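Local coordinates for protein cystathionine beta-lyases/cystathionine gamma-synthases (Corynebacterium glutamicum, PDB 5X5H) that probably catalyses the pyridoxal-phosphate-dependent condensation of O-succinyl-L-homoserine with L-cysteine to L,L-cystathionine and succinate, a step of methionine biosynthesis, at residues 52-56 against 232-238; 57-63 against 239-245; 89-94 against 145-149. The contacts are given in a common frame with arbitrary orientation. Residue numbers count along the deposited sequence, not the author numbering.

All three contacts are buried, but they differ in chemistry. Contacts 1 and 2 are neighbours, their centres about 12 Å apart: loop 52-56 runs straight into helix 58-70, and the end of helix 222-235 runs through 236-240 into helix 241-251, so the same two chain passages meet twice. The first meeting is polar and glycine-rich, because it presents Tyr52 and Arg54 to a cofactor held mainly by the second subunit; the second is a mostly apolar helix pair. Contact 3, nested in sequence inside the loops closed by the others, belongs to the large PLP-binding domain and joins helix 82-93 to the central sheet through aliphatic and aromatic groups. It touches contact 1 where Ile235 packs on Arg91.

Contact 1 (52-56 against 232-238); sequences YTRVG and QGGIGPI. With PLP (pyridoxal-5'-phosphate), chain B.
Residues 53-55 take helical phi/psi values, with Val55 N and Gly56 N bonded to Tyr52 O. The facing segment is the end of helix 222-235, left at Gly236 with positive phi, followed by an inverse gamma turn centred on Pro237. Val55 and Gly233 have the nearest CA atoms, 4.5 Å apart.

Polar contacts centre on Arg54 (chi1 t, chi2 t, chi3 p). Arg54 NH2 donates to Gly233 O (2.9 Å), NE to PLP O3P (2.8 Å) and NH1 to PLP O1P (2.8 Å). Tyr52 OH makes a very short bond of 2.5 Å to PLP O1P. Gly82, Met83, Ser201 and Thr203 of the second subunit also bind PLP.

Ile238 CG2 packs 3.7 Å from Arg54 O. Glycines permit close approach: Gly236 CA is 3.7 Å from Arg54 CD, where a CB would clash, and Gly233 CA makes a CA-H...O contact of 3.5 Å with Arg54 O.

The arginine's charge and the tyrosine hydroxyl bind the phosphate across the subunit interface, completing a composite active site.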
loop_
_atom_site.group_PDB
_atom_site.type_symbol
_atom_site.label_atom_id
_atom_site.label_comp_id
_atom_site.label_asym_id
_atom_site.label_seq_id
_atom_site.Cartn_x
_atom_site.Cartn_y
_atom_site.Cartn_z
ATOM N N TYR A 52 -10.189 -18.053 3.065
ATOM C CA TYR A 52 -8.842 -17.879 3.586
ATOM C C TYR A 52 -8.044 -17.444 2.370
ATOM O O TYR A 52 -8.137 -18.070 1.304
ATOM C CB TYR A 52 -8.300 -19.188 4.155
ATOM C CG TYR A 52 -6.969 -19.042 4.805
ATOM C CD1 TYR A 52 -6.806 -18.377 6.037
ATOM C CD2 TYR A 52 -5.857 -19.633 4.279
ATOM C CE1 TYR A 52 -5.526 -18.253 6.599
ATOM C CE2 TYR A 52 -4.603 -19.503 4.822
ATOM C CZ TYR A 52 -4.457 -18.872 6.029
ATOM O OH TYR A 52 -3.253 -18.795 6.689
ATOM N N THR A 53 -7.242 -16.348 2.467
ATOM C CA THR A 53 -6.659 -15.749 1.252
ATOM C C THR A 53 -5.735 -16.666 0.472
ATOM O O THR A 53 -5.734 -16.597 -0.729
ATOM C CB THR A 53 -6.060 -14.420 1.697
ATOM O OG1 THR A 53 -7.144 -13.504 1.848
ATOM C CG2 THR A 53 -5.038 -13.829 0.670
ATOM N N ARG A 54 -5.003 -17.566 1.125
ATOM C CA ARG A 54 -4.190 -18.510 0.350
ATOM C C ARG A 54 -5.023 -19.409 -0.538
ATOM O O ARG A 54 -4.605 -19.787 -1.646
ATOM C CB ARG A 54 -3.372 -19.374 1.344
ATOM C CG ARG A 54 -2.608 -20.467 0.561
ATOM C CD ARG A 54 -1.552 -21.199 1.296
ATOM N NE ARG A 54 -1.737 -21.455 2.646
ATOM C CZ ARG A 54 -2.543 -22.364 3.195
ATOM N NH1 ARG A 54 -2.625 -22.453 4.470
ATOM N NH2 ARG A 54 -3.322 -23.127 2.463
ATOM N N VAL A 55 -6.265 -19.707 -0.167
ATOM C CA VAL A 55 -7.192 -20.473 -1.013
ATOM C C VAL A 55 -7.988 -19.672 -2.001
ATOM O O VAL A 55 -8.622 -20.201 -2.923
ATOM C CB VAL A 55 -8.094 -21.349 -0.062
ATOM C CG1 VAL A 55 -9.244 -21.893 -0.769
ATOM C CG2 VAL A 55 -7.167 -22.409 0.558
ATOM N N GLY A 56 -8.123 -18.358 -1.803
ATOM C CA GLY A 56 -8.814 -17.447 -2.686
ATOM C C GLY A 56 -9.025 -16.092 -2.080
ATOM O O GLY A 56 -9.368 -16.027 -0.884
ATOM N N GLN A 232 -2.234 -23.663 -6.031
ATOM C CA GLN A 232 -2.199 -22.315 -5.515
ATOM C C GLN A 232 -2.386 -22.365 -4.003
ATOM O O GLN A 232 -1.624 -21.774 -3.229
ATOM C CB GLN A 232 -3.338 -21.518 -6.223
ATOM C CG GLN A 232 -3.225 -20.021 -6.051
ATOM C CD GLN A 232 -4.349 -19.351 -6.748
ATOM O OE1 GLN A 232 -5.482 -19.741 -6.575
ATOM N NE2 GLN A 232 -4.101 -18.292 -7.475
ATOM N N GLY A 233 -3.431 -23.029 -3.524
ATOM C CA GLY A 233 -3.785 -23.130 -2.140
ATOM C C GLY A 233 -2.902 -24.117 -1.407
ATOM O O GLY A 233 -2.500 -23.978 -0.229
ATOM N N GLY A 234 -2.454 -25.198 -2.017
ATOM C CA GLY A 234 -1.801 -26.260 -1.312
ATOM C C GLY A 234 -0.299 -26.087 -1.215
ATOM O O GLY A 234 0.346 -26.558 -0.237
ATOM N N ILE A 235 0.331 -25.475 -2.223
ATOM C CA ILE A 235 1.748 -25.111 -2.146
ATOM C C ILE A 235 1.837 -23.626 -1.665
ATOM O O ILE A 235 2.763 -23.245 -0.968
ATOM C CB ILE A 235 2.452 -25.249 -3.488
ATOM C CG1 ILE A 235 2.211 -26.544 -4.283
ATOM C CG2 ILE A 235 3.944 -24.890 -3.458
ATOM C CD1 ILE A 235 2.547 -27.790 -3.568
ATOM N N GLY A 236 0.902 -22.744 -2.009
ATOM C CA GLY A 236 0.850 -21.416 -1.502
ATOM C C GLY A 236 1.776 -20.363 -2.089
ATOM O O GLY A 236 1.985 -19.372 -1.390
ATOM N N PRO A 237 2.217 -20.364 -3.336
ATOM C CA PRO A 237 2.956 -19.229 -3.911
ATOM C C PRO A 237 1.982 -18.204 -4.415
ATOM O O PRO A 237 1.894 -17.995 -5.677
ATOM C CB PRO A 237 3.790 -19.885 -4.963
ATOM C CG PRO A 237 2.983 -20.946 -5.497
ATOM C CD PRO A 237 2.199 -21.470 -4.318
ATOM N N ILE A 238 1.257 -17.618 -3.513
ATOM C CA ILE A 238 0.177 -16.722 -3.902
ATOM C C ILE A 238 0.632 -15.259 -3.842
ATOM O O ILE A 238 1.484 -14.854 -3.008
ATOM C CB ILE A 238 -1.033 -16.842 -3.013
ATOM C CG1 ILE A 238 -0.764 -16.565 -1.502
ATOM C CG2 ILE A 238 -1.615 -18.259 -3.177
ATOM C CD1 ILE A 238 -1.981 -15.841 -0.992
HETATM N N1 PLP B . 1.695 -24.245 10.107
HETATM C C2 PLP B . 0.786 -23.981 11.019
HETATM C C2A PLP B . 1.037 -24.502 12.394
HETATM C C3 PLP B . -0.226 -23.125 10.738
HETATM O O3 PLP B . -1.189 -22.786 11.661
HETATM C C4 PLP B . -0.387 -22.569 9.458
HETATM C C4A PLP B . -1.513 -21.659 9.180
HETATM C C5 PLP B . 0.498 -22.990 8.437
HETATM C C6 PLP B . 1.531 -23.820 8.835
HETATM C C5A PLP B . 0.374 -22.571 6.973
HETATM O O4P PLP B . 0.736 -21.161 6.785
HETATM P P PLP B . 0.045 -20.303 5.646
HETATM O O1P PLP B . -1.449 -20.328 5.902
HETATM O O2P PLP B . 0.741 -18.978 5.886
HETATM O O3P PLP B . 0.434 -20.912 4.297
#

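Contact 2 (57-63 against 239-245); sequences NPTIVAL and PSVFDAY
Two N-capped helices of the PLP-dependent transferase fold, 58-70 and 241-251, pack nearly parallel at their first turns. The axes of segments 58-63 and 241-245 approach to 8.5 Å and cross at +30°; the nearest CA pairs are Thr59 with Val241 (5.9 Å) and Ile60 with Ala244 (5.4 Å).

Asn57 is the N-cap of the first helix, a place suited to its short carbonyl-bearing side chain: with chi1 t, Asn57 OD1 accepts from Thr59 N at 2.9 Å and also lies 3.4 Å from Val241 CG1. Its ND2 bonds to Tyr33 O and Thr53 OG1. Pro58 fits the first turn, where its missing amide hydrogen costs no helical bond. Thr59 (chi1 m) uses both characters of its side chain: Thr59 CG2 lies 3.6 Å from Val241 O and 4.1 Å from Tyr245 N, while OG1 bonds to Pro31 O and Tyr33 N. Ile60 (m, t) fills the middle, with CG1 4.0 Å from Ala244 CB and 4.2 Å from Val241 CG1, CG2 4.0 Å from Pro239 CG, and CD1 3.4 Å from Pro239 O. Ala244's single methyl allows the backbones this proximity. Leu63 (t, p) reaches Ala244 CB with CD2 at 4.1 Å.

Ser240 is the N-cap of the second helix, its OG accepting a weak bond from Phe242 N (3.1 Å). A water donates to Thr59 O at 2.9 Å and, weakly, to Ala244 O at 3.2 Å.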
loop_
_atom_site.group_PDB
_atom_site.type_symbol
_atom_site.label_atom_id
_atom_site.label_comp_id
_atom_site.label_asym_id
_atom_site.label_seq_id
_atom_site.Cartn_x
_atom_site.Cartn_y
_atom_site.Cartn_z
ATOM N N ASN A 57 -8.921 -15.006 -2.870
ATOM C CA ASN A 57 -9.294 -13.649 -2.393
ATOM C C ASN A 57 -9.864 -12.892 -3.540
ATOM O O ASN A 57 -9.280 -12.947 -4.656
ATOM C CB ASN A 57 -8.007 -13.009 -1.810
ATOM C CG ASN A 57 -8.226 -11.601 -1.322
ATOM O OD1 ASN A 57 -8.458 -10.700 -2.088
ATOM N ND2 ASN A 57 -8.042 -11.427 -0.014
ATOM N N PRO A 58 -10.887 -12.055 -3.366
ATOM C CA PRO A 58 -11.508 -11.363 -4.495
ATOM C C PRO A 58 -10.603 -10.447 -5.272
ATOM O O PRO A 58 -10.806 -10.198 -6.486
ATOM C CB PRO A 58 -12.680 -10.662 -3.903
ATOM C CG PRO A 58 -12.715 -11.014 -2.499
ATOM C CD PRO A 58 -11.583 -11.796 -2.087
ATOM N N THR A 59 -9.669 -9.781 -4.596
ATOM C CA THR A 59 -8.768 -8.839 -5.263
ATOM C C THR A 59 -7.852 -9.591 -6.226
ATOM O O THR A 59 -7.626 -9.145 -7.340
ATOM C CB THR A 59 -7.946 -8.046 -4.277
ATOM O OG1 THR A 59 -8.777 -7.381 -3.291
ATOM C CG2 THR A 59 -7.019 -7.059 -4.978
ATOM N N ILE A 60 -7.431 -10.771 -5.831
ATOM C CA ILE A 60 -6.565 -11.647 -6.695
ATOM C C ILE A 60 -7.417 -12.208 -7.811
ATOM O O ILE A 60 -7.009 -12.190 -9.002
ATOM C CB ILE A 60 -5.922 -12.761 -5.844
ATOM C CG1 ILE A 60 -5.100 -12.135 -4.729
ATOM C CG2 ILE A 60 -5.122 -13.710 -6.738
ATOM C CD1 ILE A 60 -4.489 -13.141 -3.736
ATOM N N VAL A 61 -8.612 -12.669 -7.542
ATOM C CA VAL A 61 -9.492 -13.246 -8.587
ATOM C C VAL A 61 -9.836 -12.204 -9.635
ATOM O O VAL A 61 -9.881 -12.509 -10.839
ATOM C CB VAL A 61 -10.744 -13.875 -7.938
ATOM C CG1 VAL A 61 -11.758 -14.229 -9.023
ATOM C CG2 VAL A 61 -10.322 -15.096 -7.182
ATOM N N ALA A 62 -9.969 -10.935 -9.267
ATOM C CA ALA A 62 -10.195 -9.872 -10.268
ATOM C C ALA A 62 -9.090 -9.820 -11.299
ATOM O O ALA A 62 -9.335 -9.740 -12.528
ATOM C CB ALA A 62 -10.474 -8.510 -9.620
ATOM N N LEU A 63 -7.859 -9.864 -10.817
ATOM C CA LEU A 63 -6.698 -9.921 -11.725
ATOM C C LEU A 63 -6.690 -11.133 -12.643
ATOM O O LEU A 63 -6.545 -11.009 -13.893
ATOM C CB LEU A 63 -5.420 -9.845 -10.944
ATOM C CG LEU A 63 -4.129 -10.095 -11.733
ATOM C CD1 LEU A 63 -3.895 -9.076 -12.840
ATOM C CD2 LEU A 63 -2.971 -10.231 -10.819
ATOM N N PRO A 239 0.098 -14.384 -4.740
ATOM C CA PRO A 239 0.461 -12.963 -4.704
ATOM C C PRO A 239 -0.170 -12.279 -3.500
ATOM O O PRO A 239 -1.210 -12.700 -2.978
ATOM C CB PRO A 239 -0.158 -12.408 -5.981
ATOM C CG PRO A 239 -1.122 -13.374 -6.378
ATOM C CD PRO A 239 -0.951 -14.655 -5.686
ATOM N N SER A 240 0.452 -11.217 -3.041
ATOM C CA SER A 240 -0.177 -10.259 -2.137
ATOM C C SER A 240 -1.385 -9.592 -2.774
ATOM O O SER A 240 -1.444 -9.340 -4.012
ATOM C CB SER A 240 0.853 -9.108 -1.933
ATOM O OG SER A 240 0.336 -8.028 -1.238
ATOM N N VAL A 241 -2.380 -9.211 -2.001
ATOM C CA VAL A 241 -3.517 -8.476 -2.516
ATOM C C VAL A 241 -3.074 -7.112 -3.008
ATOM O O VAL A 241 -3.623 -6.557 -3.959
ATOM C CB VAL A 241 -4.730 -8.341 -1.582
ATOM C CG1 VAL A 241 -5.304 -9.696 -1.267
ATOM C CG2 VAL A 241 -4.335 -7.570 -0.329
ATOM N N PHE A 242 -2.086 -6.493 -2.371
ATOM C CA PHE A 242 -1.615 -5.180 -2.816
ATOM C C PHE A 242 -0.984 -5.376 -4.180
ATOM O O PHE A 242 -1.173 -4.550 -5.086
ATOM C CB PHE A 242 -0.568 -4.589 -1.802
ATOM C CG PHE A 242 -1.136 -4.254 -0.510
ATOM C CD1 PHE A 242 -1.761 -3.007 -0.312
ATOM C CD2 PHE A 242 -1.142 -5.191 0.530
ATOM C CE1 PHE A 242 -2.403 -2.687 0.895
ATOM C CE2 PHE A 242 -1.771 -4.832 1.739
ATOM C CZ PHE A 242 -2.357 -3.628 1.884
ATOM N N ASP A 243 -0.177 -6.411 -4.358
ATOM C CA ASP A 243 0.488 -6.638 -5.653
ATOM C C ASP A 243 -0.556 -6.954 -6.700
ATOM O O ASP A 243 -0.456 -6.490 -7.841
ATOM C CB ASP A 243 1.477 -7.764 -5.529
ATOM C CG ASP A 243 2.787 -7.290 -4.839
ATOM O OD1 ASP A 243 2.921 -6.104 -4.425
ATOM O OD2 ASP A 243 3.672 -8.160 -4.780
ATOM N N ALA A 244 -1.576 -7.776 -6.416
ATOM C CA ALA A 244 -2.591 -8.106 -7.434
ATOM C C ALA A 244 -3.362 -6.843 -7.817
ATOM O O ALA A 244 -3.708 -6.675 -9.014
ATOM C CB ALA A 244 -3.573 -9.091 -6.899
ATOM N N TYR A 245 -3.613 -5.921 -6.903
ATOM C CA TYR A 245 -4.234 -4.643 -7.250
ATOM C C TYR A 245 -3.323 -3.820 -8.153
ATOM O O TYR A 245 -3.792 -3.303 -9.205
ATOM C CB TYR A 245 -4.531 -3.803 -5.958
ATOM C CG TYR A 245 -5.130 -2.465 -6.342
ATOM C CD1 TYR A 245 -6.428 -2.359 -6.678
ATOM C CD2 TYR A 245 -4.324 -1.350 -6.400
ATOM C CE1 TYR A 245 -6.993 -1.212 -7.106
ATOM C CE2 TYR A 245 -4.841 -0.143 -6.870
ATOM C CZ TYR A 245 -6.195 -0.105 -7.253
ATOM O OH TYR A 245 -6.768 1.097 -7.785
HETATM O O HOH W 1 -6.866 -6.822 -8.818
#

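Contact 3 (89-94 against 145-149); sequences LFRIIL and KLIWV
Phe90 points the edge of its ring at the face of the Trp148 six-membered ring, a T-shaped (edge-to-face) pair with centroids 5.2 Å apart and planes at 74°; Phe90 CE1 comes to 3.7 Å from Trp148 CE3. Phe90 has chi1 m and an unusual chi2 near -7°, which turns its ring edge-on to the indole; Trp148 has chi1 t, chi2 near -93°. The two belong to the last turn of helix 82-93 and to strand 144-150, an interior strand of the seven-stranded sheet. The axes of segments 89-93 and 145-149 come within 9.1 Å, with N-to-C directions 147° apart, so the helix runs roughly antiparallel to the strand it covers. Leu94, the first residue outside the helix, and Lys145 have the nearest CA atoms, at 6.5 Å.

Next along the strand toward its N-terminal end, Leu146 (t, p) points at the helix: its CD2 lies 3.8 Å from Phe90 CD1, and its CB is 4.1 Å from both Ile93 CG2 and Leu94 CD2. Ile93 (m, t) also sets CG2 3.4 Å from Lys145 O. Leu94 CD2 lies 4.0 Å from Lys145 CB, while the far end of that lysine leads away to a salt bridge with Asp98. Leu89 CD2 is 4.1 Å from Trp148 CZ3.

This is helix-on-sheet packing in the large domain of the PLP-dependent transferase fold. A PLP, not that of contact 1, has its nearest atom about 7 Å from the Trp148 side chain. Phe90, Leu146 and Trp148 meet through apolar and aromatic surface, which suits their buried place; the Ile93/Lys145 end is less enclosed, so there a lysine can keep its charge outside.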
loop_
_atom_site.group_PDB
_atom_site.type_symbol
_atom_site.label_atom_id
_atom_site.label_comp_id
_atom_site.label_asym_id
_atom_site.label_seq_id
_atom_site.Cartn_x
_atom_site.Cartn_y
_atom_site.Cartn_z
ATOM N N LEU A 89 3.162 -25.100 -12.825
ATOM C CA LEU A 89 2.695 -25.752 -14.030
ATOM C C LEU A 89 3.526 -26.994 -14.281
ATOM O O LEU A 89 2.992 -28.086 -14.630
ATOM C CB LEU A 89 2.712 -24.757 -15.226
ATOM C CG LEU A 89 1.885 -24.815 -16.447
ATOM C CD1 LEU A 89 0.489 -25.299 -16.222
ATOM C CD2 LEU A 89 2.145 -23.502 -17.157
ATOM N N PHE A 90 4.823 -26.982 -14.054
ATOM C CA PHE A 90 5.696 -28.113 -14.192
ATOM C C PHE A 90 5.187 -29.258 -13.287
ATOM O O PHE A 90 5.184 -30.458 -13.653
ATOM C CB PHE A 90 7.176 -27.886 -13.875
ATOM C CG PHE A 90 7.979 -27.123 -14.887
ATOM C CD1 PHE A 90 7.526 -26.726 -16.121
ATOM C CD2 PHE A 90 9.221 -26.720 -14.514
ATOM C CE1 PHE A 90 8.357 -25.977 -17.012
ATOM C CE2 PHE A 90 10.037 -26.005 -15.389
ATOM C CZ PHE A 90 9.588 -25.684 -16.608
ATOM N N ARG A 91 4.847 -28.949 -12.027
ATOM C CA ARG A 91 4.465 -29.952 -11.047
ATOM C C ARG A 91 3.155 -30.538 -11.355
ATOM O O ARG A 91 2.922 -31.656 -10.857
ATOM C CB ARG A 91 4.568 -29.326 -9.622
ATOM C CG ARG A 91 6.021 -29.089 -9.295
ATOM C CD ARG A 91 6.081 -28.094 -8.153
ATOM N NE ARG A 91 5.963 -28.825 -6.927
ATOM C CZ ARG A 91 5.983 -28.290 -5.717
ATOM N NH1 ARG A 91 6.109 -26.997 -5.588
ATOM N NH2 ARG A 91 6.052 -29.093 -4.683
ATOM N N ILE A 92 2.282 -29.850 -12.029
ATOM C CA ILE A 92 0.984 -30.393 -12.450
ATOM C C ILE A 92 1.181 -31.359 -13.642
ATOM O O ILE A 92 0.660 -32.463 -13.681
ATOM C CB ILE A 92 0.030 -29.285 -12.827
ATOM C CG1 ILE A 92 -0.364 -28.553 -11.543
ATOM C CG2 ILE A 92 -1.211 -29.807 -13.547
ATOM C CD1 ILE A 92 -1.029 -27.246 -11.816
ATOM N N ILE A 93 1.971 -30.934 -14.624
ATOM C CA ILE A 93 2.053 -31.638 -15.901
ATOM C C ILE A 93 3.023 -32.800 -15.785
ATOM O O ILE A 93 2.781 -33.818 -16.503
ATOM C CB ILE A 93 2.439 -30.659 -16.990
ATOM C CG1 ILE A 93 1.295 -29.693 -17.237
ATOM C CG2 ILE A 93 2.708 -31.398 -18.351
ATOM C CD1 ILE A 93 1.548 -28.574 -18.181
ATOM N N LEU A 94 4.057 -32.706 -15.015
ATOM C CA LEU A 94 5.152 -33.699 -14.992
ATOM C C LEU A 94 5.094 -34.453 -13.657
ATOM O O LEU A 94 4.634 -33.934 -12.588
ATOM C CB LEU A 94 6.467 -32.980 -15.015
ATOM C CG LEU A 94 6.715 -32.100 -16.247
ATOM C CD1 LEU A 94 7.874 -31.203 -16.082
ATOM C CD2 LEU A 94 6.882 -32.885 -17.547
ATOM N N LYS A 145 5.652 -35.204 -21.821
ATOM C CA LYS A 145 4.391 -34.601 -21.337
ATOM C C LYS A 145 4.275 -33.127 -21.574
ATOM O O LYS A 145 3.193 -32.571 -21.527
ATOM C CB LYS A 145 4.270 -34.890 -19.825
ATOM C CG LYS A 145 4.247 -36.345 -19.461
ATOM C CD LYS A 145 3.014 -37.021 -20.038
ATOM C CE LYS A 145 2.756 -38.309 -19.282
ATOM N NZ LYS A 145 3.746 -39.192 -19.751
ATOM N N LEU A 146 5.369 -32.483 -21.988
ATOM C CA LEU A 146 5.404 -31.009 -22.065
ATOM C C LEU A 146 6.335 -30.590 -23.174
ATOM O O LEU A 146 7.512 -31.014 -23.193
ATOM C CB LEU A 146 5.896 -30.496 -20.709
ATOM C CG LEU A 146 5.921 -28.971 -20.557
ATOM C CD1 LEU A 146 4.624 -28.271 -20.855
ATOM C CD2 LEU A 146 6.409 -28.699 -19.109
ATOM N N ILE A 147 5.855 -29.711 -23.996
ATOM C CA ILE A 147 6.713 -28.913 -24.934
ATOM C C ILE A 147 6.601 -27.448 -24.444
ATOM O O ILE A 147 5.466 -26.916 -24.381
ATOM C CB ILE A 147 6.232 -29.043 -26.369
ATOM C CG1 ILE A 147 6.160 -30.552 -26.769
ATOM C CG2 ILE A 147 7.130 -28.251 -27.349
ATOM C CD1 ILE A 147 5.562 -30.744 -28.134
ATOM N N TRP A 148 7.719 -26.864 -24.077
ATOM C CA TRP A 148 7.794 -25.523 -23.514
ATOM C C TRP A 148 8.319 -24.555 -24.556
ATOM O O TRP A 148 9.483 -24.729 -25.012
ATOM C CB TRP A 148 8.699 -25.527 -22.296
ATOM C CG TRP A 148 8.619 -24.213 -21.567
ATOM C CD1 TRP A 148 9.410 -23.117 -21.715
ATOM C CD2 TRP A 148 7.648 -23.912 -20.566
ATOM N NE1 TRP A 148 9.010 -22.133 -20.820
ATOM C CE2 TRP A 148 7.902 -22.601 -20.156
ATOM C CE3 TRP A 148 6.616 -24.652 -19.957
ATOM C CZ2 TRP A 148 7.168 -22.009 -19.114
ATOM C CZ3 TRP A 148 5.845 -24.028 -18.918
ATOM C CH2 TRP A 148 6.172 -22.728 -18.520
ATOM N N VAL A 149 7.504 -23.615 -24.974
ATOM C CA VAL A 149 7.876 -22.696 -26.033
ATOM C C VAL A 149 7.886 -21.263 -25.474
ATOM O O VAL A 149 6.859 -20.871 -24.854
ATOM C CB VAL A 149 6.924 -22.826 -27.230
ATOM C CG1 VAL A 149 7.031 -21.649 -28.192
ATOM C CG2 VAL A 149 7.237 -24.185 -27.967
#